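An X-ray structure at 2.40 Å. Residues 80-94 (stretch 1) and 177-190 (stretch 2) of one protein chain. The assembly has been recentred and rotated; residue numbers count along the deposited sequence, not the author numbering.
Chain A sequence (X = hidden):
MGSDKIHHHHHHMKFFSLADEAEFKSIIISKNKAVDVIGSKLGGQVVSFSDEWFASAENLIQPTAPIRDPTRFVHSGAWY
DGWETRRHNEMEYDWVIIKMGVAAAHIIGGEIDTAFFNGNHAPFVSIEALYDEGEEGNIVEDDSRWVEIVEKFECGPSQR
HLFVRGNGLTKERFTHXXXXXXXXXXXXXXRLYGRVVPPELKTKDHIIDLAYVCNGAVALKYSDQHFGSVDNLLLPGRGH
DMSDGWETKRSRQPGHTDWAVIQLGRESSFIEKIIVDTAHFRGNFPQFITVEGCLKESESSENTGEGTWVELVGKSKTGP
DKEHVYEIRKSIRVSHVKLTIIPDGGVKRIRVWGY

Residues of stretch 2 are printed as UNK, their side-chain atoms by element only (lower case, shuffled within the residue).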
# COMPACT_ATOMS: atom_id res chain seq x y z
N TYR A 80 6.30 21.88 -7.09
CA TYR A 80 7.01 20.99 -6.18
C TYR A 80 6.15 19.75 -6.02
O TYR A 80 4.91 19.85 -5.89
CB TYR A 80 7.14 21.67 -4.84
CG TYR A 80 8.52 22.06 -4.38
CD1 TYR A 80 8.88 23.41 -4.28
CD2 TYR A 80 9.44 21.08 -3.93
CE1 TYR A 80 10.15 23.79 -3.77
CE2 TYR A 80 10.70 21.44 -3.45
CZ TYR A 80 11.05 22.79 -3.36
OH TYR A 80 12.29 23.15 -2.87
N ASP A 81 6.80 18.59 -6.03
CA ASP A 81 6.09 17.33 -5.97
C ASP A 81 5.91 16.99 -4.51
O ASP A 81 6.69 16.23 -3.90
CB ASP A 81 6.88 16.26 -6.70
CG ASP A 81 6.09 14.99 -6.91
OD1 ASP A 81 5.00 14.82 -6.30
OD2 ASP A 81 6.52 14.10 -7.67
N GLY A 82 4.90 17.61 -3.93
CA GLY A 82 4.73 17.60 -2.50
C GLY A 82 3.72 18.55 -1.94
O GLY A 82 3.05 19.29 -2.67
N TRP A 83 3.61 18.52 -0.63
CA TRP A 83 2.78 19.45 0.11
C TRP A 83 3.70 20.51 0.69
O TRP A 83 4.67 20.17 1.36
CB TRP A 83 2.08 18.72 1.24
CG TRP A 83 1.26 19.59 2.13
CD1 TRP A 83 0.46 20.60 1.75
CD2 TRP A 83 1.16 19.49 3.54
NE1 TRP A 83 -0.15 21.16 2.84
CE2 TRP A 83 0.25 20.49 3.96
CE3 TRP A 83 1.74 18.65 4.52
CZ2 TRP A 83 -0.10 20.68 5.33
CZ3 TRP A 83 1.38 18.83 5.88
CH2 TRP A 83 0.48 19.85 6.27
N GLU A 84 3.44 21.78 0.39
CA GLU A 84 4.20 22.84 0.98
C GLU A 84 3.33 24.04 1.32
O GLU A 84 2.54 24.51 0.48
CB GLU A 84 5.38 23.27 0.09
CG GLU A 84 6.27 24.30 0.78
CD GLU A 84 7.27 24.96 -0.13
OE1 GLU A 84 7.33 24.58 -1.33
OE2 GLU A 84 8.03 25.84 0.36
N THR A 85 3.48 24.54 2.55
CA THR A 85 2.63 25.59 3.08
C THR A 85 3.32 26.92 3.12
O THR A 85 4.53 27.00 2.97
CB THR A 85 2.14 25.24 4.49
OG1 THR A 85 3.25 24.99 5.38
CG2 THR A 85 1.30 23.92 4.43
N ARG A 86 2.54 27.97 3.31
CA ARG A 86 3.09 29.31 3.40
C ARG A 86 3.99 29.42 4.64
O ARG A 86 3.91 28.61 5.56
CB ARG A 86 1.97 30.35 3.46
CG ARG A 86 0.90 30.09 4.51
CD ARG A 86 1.19 30.54 5.94
NE ARG A 86 0.25 29.85 6.81
CZ ARG A 86 0.34 28.58 7.15
NH1 ARG A 86 1.38 27.83 6.77
NH2 ARG A 86 -0.62 28.05 7.88
N ARG A 87 4.82 30.44 4.64
CA ARG A 87 5.71 30.67 5.75
C ARG A 87 5.01 31.34 6.94
O ARG A 87 3.95 31.97 6.82
CB ARG A 87 6.85 31.59 5.33
CG ARG A 87 7.72 31.10 4.19
CD ARG A 87 9.08 31.87 4.17
NE ARG A 87 9.92 31.54 3.02
CZ ARG A 87 11.13 32.04 2.82
NH1 ARG A 87 11.68 32.85 3.72
NH2 ARG A 87 11.78 31.71 1.72
N HIS A 88 5.69 31.26 8.08
CA HIS A 88 5.35 32.01 9.25
C HIS A 88 3.95 31.67 9.78
O HIS A 88 3.20 32.57 10.16
CB HIS A 88 5.50 33.49 8.95
CG HIS A 88 6.78 33.82 8.25
ND1 HIS A 88 6.87 34.79 7.27
CD2 HIS A 88 8.02 33.29 8.37
CE1 HIS A 88 8.12 34.84 6.83
NE2 HIS A 88 8.83 33.94 7.48
N ASN A 89 3.64 30.37 9.80
CA ASN A 89 2.39 29.89 10.41
C ASN A 89 2.27 30.45 11.85
O ASN A 89 3.22 30.32 12.66
CB ASN A 89 2.32 28.34 10.36
CG ASN A 89 0.97 27.77 10.85
OD1 ASN A 89 0.08 28.49 11.29
ND2 ASN A 89 0.84 26.43 10.77
N GLU A 90 1.15 31.13 12.13
CA GLU A 90 0.85 31.66 13.49
C GLU A 90 0.22 30.60 14.39
O GLU A 90 0.18 30.75 15.61
CB GLU A 90 -0.06 32.88 13.43
CG GLU A 90 0.38 33.89 12.38
CD GLU A 90 0.13 35.33 12.75
OE1 GLU A 90 -0.96 35.67 13.29
OE2 GLU A 90 1.07 36.13 12.48
N MSE A 91 -0.27 29.52 13.78
CA MSE A 91 -0.66 28.37 14.54
C MSE A 91 0.58 27.52 14.86
O MSE A 91 1.68 27.76 14.33
CB MSE A 91 -1.77 27.60 13.81
CG MSE A 91 -3.00 28.46 13.55
SE MSE A 91 -3.81 29.19 15.19
CE MSE A 91 -5.02 27.59 15.54
N GLU A 92 0.41 26.57 15.78
CA GLU A 92 1.49 25.70 16.25
C GLU A 92 1.89 24.73 15.15
O GLU A 92 3.03 24.28 15.09
CB GLU A 92 1.01 24.92 17.48
CG GLU A 92 2.11 24.19 18.26
CD GLU A 92 1.66 22.98 19.16
OE1 GLU A 92 0.47 22.52 19.11
OE2 GLU A 92 2.55 22.47 19.93
N TYR A 93 0.95 24.39 14.29
CA TYR A 93 1.19 23.40 13.24
C TYR A 93 0.25 23.56 12.05
O TYR A 93 -0.87 24.05 12.18
CB TYR A 93 1.09 21.96 13.80
CG TYR A 93 -0.24 21.65 14.44
CD1 TYR A 93 -1.32 21.27 13.68
CD2 TYR A 93 -0.42 21.81 15.80
CE1 TYR A 93 -2.56 21.02 14.26
CE2 TYR A 93 -1.65 21.57 16.39
CZ TYR A 93 -2.71 21.17 15.61
OH TYR A 93 -3.93 20.93 16.18
N ASP A 94 0.75 23.17 10.89
CA ASP A 94 -0.07 22.89 9.72
C ASP A 94 -0.50 21.42 9.80
O ASP A 94 0.16 20.61 10.46
CB ASP A 94 0.70 23.12 8.42
CG ASP A 94 0.62 24.55 7.94
OD1 ASP A 94 -0.52 25.09 7.86
OD2 ASP A 94 1.67 25.21 7.64
N UNK A 177 -6.60 9.68 9.25
CA UNK A 177 -5.29 10.07 9.76
C UNK A 177 -5.14 11.58 9.69
O UNK A 177 -5.59 12.20 8.73
c UNK A 177 -2.76 9.89 9.26
c UNK A 177 -4.26 7.32 10.40
c UNK A 177 -4.17 9.37 8.89
c UNK A 177 -4.29 7.83 9.00
N UNK A 178 -4.50 12.14 10.71
CA UNK A 178 -4.11 13.55 10.75
C UNK A 178 -2.60 13.64 10.83
O UNK A 178 -1.95 13.13 11.76
c UNK A 178 -4.72 14.30 11.95
n UNK A 178 -6.06 17.21 15.07
c UNK A 178 -4.82 16.64 13.01
c UNK A 178 -4.81 15.81 11.74
c UNK A 178 -5.97 16.32 13.91
N UNK A 179 -2.03 14.31 9.84
CA UNK A 179 -0.61 14.61 9.83
C UNK A 179 -0.44 16.04 10.29
O UNK A 179 -1.08 16.94 9.79
c UNK A 179 1.33 14.93 8.09
c UNK A 179 1.48 14.85 6.56
c UNK A 179 2.39 14.14 8.80
c UNK A 179 -0.07 14.42 8.41
N UNK A 180 0.43 16.23 11.28
CA UNK A 180 0.74 17.56 11.79
C UNK A 180 2.21 17.87 11.47
O UNK A 180 3.08 17.06 11.73
c UNK A 180 -0.94 17.80 15.31
c UNK A 180 0.54 17.61 13.31
c UNK A 180 -2.38 17.80 15.87
c UNK A 180 -0.86 17.31 13.84
n UNK A 180 -2.44 18.04 17.38
N UNK A 181 2.45 19.04 10.90
CA UNK A 181 3.80 19.57 10.63
C UNK A 181 4.00 20.86 11.44
O UNK A 181 3.22 21.82 11.31
se UNK A 181 5.31 20.70 6.72
c UNK A 181 3.89 19.87 9.12
c UNK A 181 5.02 20.80 8.67
c UNK A 181 3.72 21.34 6.17
N UNK A 182 5.05 20.88 12.25
CA UNK A 182 5.31 21.98 13.15
C UNK A 182 6.49 22.84 12.69
O UNK A 182 7.64 22.36 12.73
c UNK A 182 5.66 21.45 14.55
c UNK A 182 4.65 20.52 15.20
c UNK A 182 2.91 20.11 16.84
c UNK A 182 2.88 18.78 16.49
c UNK A 182 3.81 20.97 16.21
o UNK A 182 2.00 17.94 17.13
c UNK A 182 4.61 19.16 14.86
c UNK A 182 3.73 18.29 15.49
N UNK A 183 6.27 24.11 12.29
CA UNK A 183 4.97 24.78 12.25
C UNK A 183 4.42 24.91 10.83
O UNK A 183 3.24 25.21 10.65
c UNK A 183 6.65 26.39 12.28
c UNK A 183 7.37 25.07 12.34
c UNK A 183 5.29 26.16 12.79
N UNK A 184 5.29 24.66 9.86
CA UNK A 184 5.04 24.83 8.45
C UNK A 184 6.26 24.32 7.66
O UNK A 184 7.32 24.08 8.25
o UNK A 184 5.58 28.11 9.47
o UNK A 184 6.87 27.31 8.00
c UNK A 184 5.78 27.28 8.57
c UNK A 184 4.72 26.30 8.10
N UNK A 185 6.10 24.13 6.34
CA UNK A 185 7.20 23.67 5.48
C UNK A 185 6.75 22.77 4.35
O UNK A 185 5.64 22.87 3.85
N UNK A 186 7.62 21.84 3.96
CA UNK A 186 7.30 20.94 2.87
C UNK A 186 7.51 19.48 3.24
O UNK A 186 8.43 19.12 4.01
N UNK A 187 6.64 18.66 2.68
CA UNK A 187 6.77 17.22 2.72
C UNK A 187 6.38 16.66 1.34
O UNK A 187 5.30 16.96 0.83
c UNK A 187 6.30 17.08 5.23
c UNK A 187 5.28 16.73 6.32
c UNK A 187 5.87 16.61 3.82
c UNK A 187 5.90 15.07 3.74
N UNK A 188 7.23 15.80 0.80
CA UNK A 188 7.01 15.18 -0.50
C UNK A 188 5.97 14.05 -0.40
O UNK A 188 4.93 14.11 -1.09
c UNK A 188 8.34 14.67 -1.07
N UNK A 189 6.23 13.07 0.46
CA UNK A 189 5.35 11.90 0.59
C UNK A 189 5.06 11.51 1.99
O UNK A 189 5.92 11.64 2.89
c UNK A 189 4.61 10.85 -2.30
c UNK A 189 5.01 11.95 -4.50
c UNK A 189 5.93 10.67 -0.11
n UNK A 189 5.11 13.15 -3.96
n UNK A 189 4.75 10.87 -3.77
n UNK A 189 5.11 11.82 -5.81
c UNK A 189 5.97 10.74 -1.64
N UNK A 190 3.85 10.98 2.19
CA UNK A 190 3.45 10.40 3.49
C UNK A 190 2.79 9.04 3.32
O UNK A 190 1.70 8.95 2.76
c UNK A 190 1.98 10.85 5.56
c UNK A 190 0.17 10.75 7.16
c UNK A 190 0.96 9.97 8.02
c UNK A 190 2.77 10.07 6.44
c UNK A 190 0.68 11.18 5.94
c UNK A 190 2.53 11.37 4.24
c UNK A 190 2.25 9.62 7.65
O HOH W 1 8.02 29.82 7.90
O HOH W 2 -5.20 18.28 17.73

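Position 177 carries four carbons forked at the first, one arm two carbons long, out of reach of stretch 1: Ile177. Position 178 has four carbons in a row ending in nitrogen, which lies 4.4 Å from Tyr93 OH: Lys178. At 179, four carbons fork at the second, and one tip sits 4.0 Å from Trp83 CZ3; this is Leu179, with that tip CD2.

Position 180 repeats the unbranched chain ending in nitrogen, laid over one face of the Tyr93 ring: Lys180. Its CD stands 3.7 Å from the centroid of the Tyr93 ring, and its NZ and Tyr93 OH share water 2, the bond to the hydroxyl being weak. Position 181 has two carbons, a selenium and a last carbon, unbranched; that last carbon lies over one face of the Trp83 six-membered ring, 3.6 Å from its centroid. This is selenomethionine, Met181, the carbon being CE.

At 182, one carbon leads to a six-carbon ring bearing an oxygen; the Tyr93 edge approaches its face, and Tyr93 CB lies over that face: Tyr182. At 183 three carbons close onto the backbone nitrogen after a cis peptide, and the backbone O accepts from Asn89 ND2 at 2.7 Å: Pro183. Position 184 shows two carbons, the second bearing two oxygens; one oxygen accepts from Asn89 N at 3.0 Å, and water 1 links the other to His88 N. This short acid is Asp184, the oxygens OD2 and OD1 respectively.

Position 185 has no side-chain atoms; its N donates to Thr85 OG1 (3.1 Å), its O accepts from Thr85 N (3.0 Å), and its backbone angles would jam a CB against the preceding carbonyl: Gly185. Position 186 is also bare, its CA 3.1 Å from Trp83 O: Gly186. Position 187 has four carbons forked at the first, the longer arm ending 4.4 Å from Trp83 CE3: Ile187. At 188 there is a single carbon, and the CA is 3.6 Å from Asp81 O: Ala188. At 189, three carbons and a nitrogen lead to a carbon with two more nitrogens, one 2.9 Å from Asp81 OD1 in a salt bridge: Arg189, that nitrogen being NH1. Position 190, one carbon and a six-carbon ring, is out of reach: Phe190.

Trp83 and Ile187 exchange backbone hydrogen bonds, as do Asp94 and Met181, both antiparallel, and all four side chains share one sheet face. Between these pairings, Asp184 and Gly185 satisfy loop amides. The contact combines this pairing with packing over the Trp83 and Tyr93 rings and the Asp81–Arg189 salt bridge.

Stretch 2 177-190: IKLKMYPDGGIARF
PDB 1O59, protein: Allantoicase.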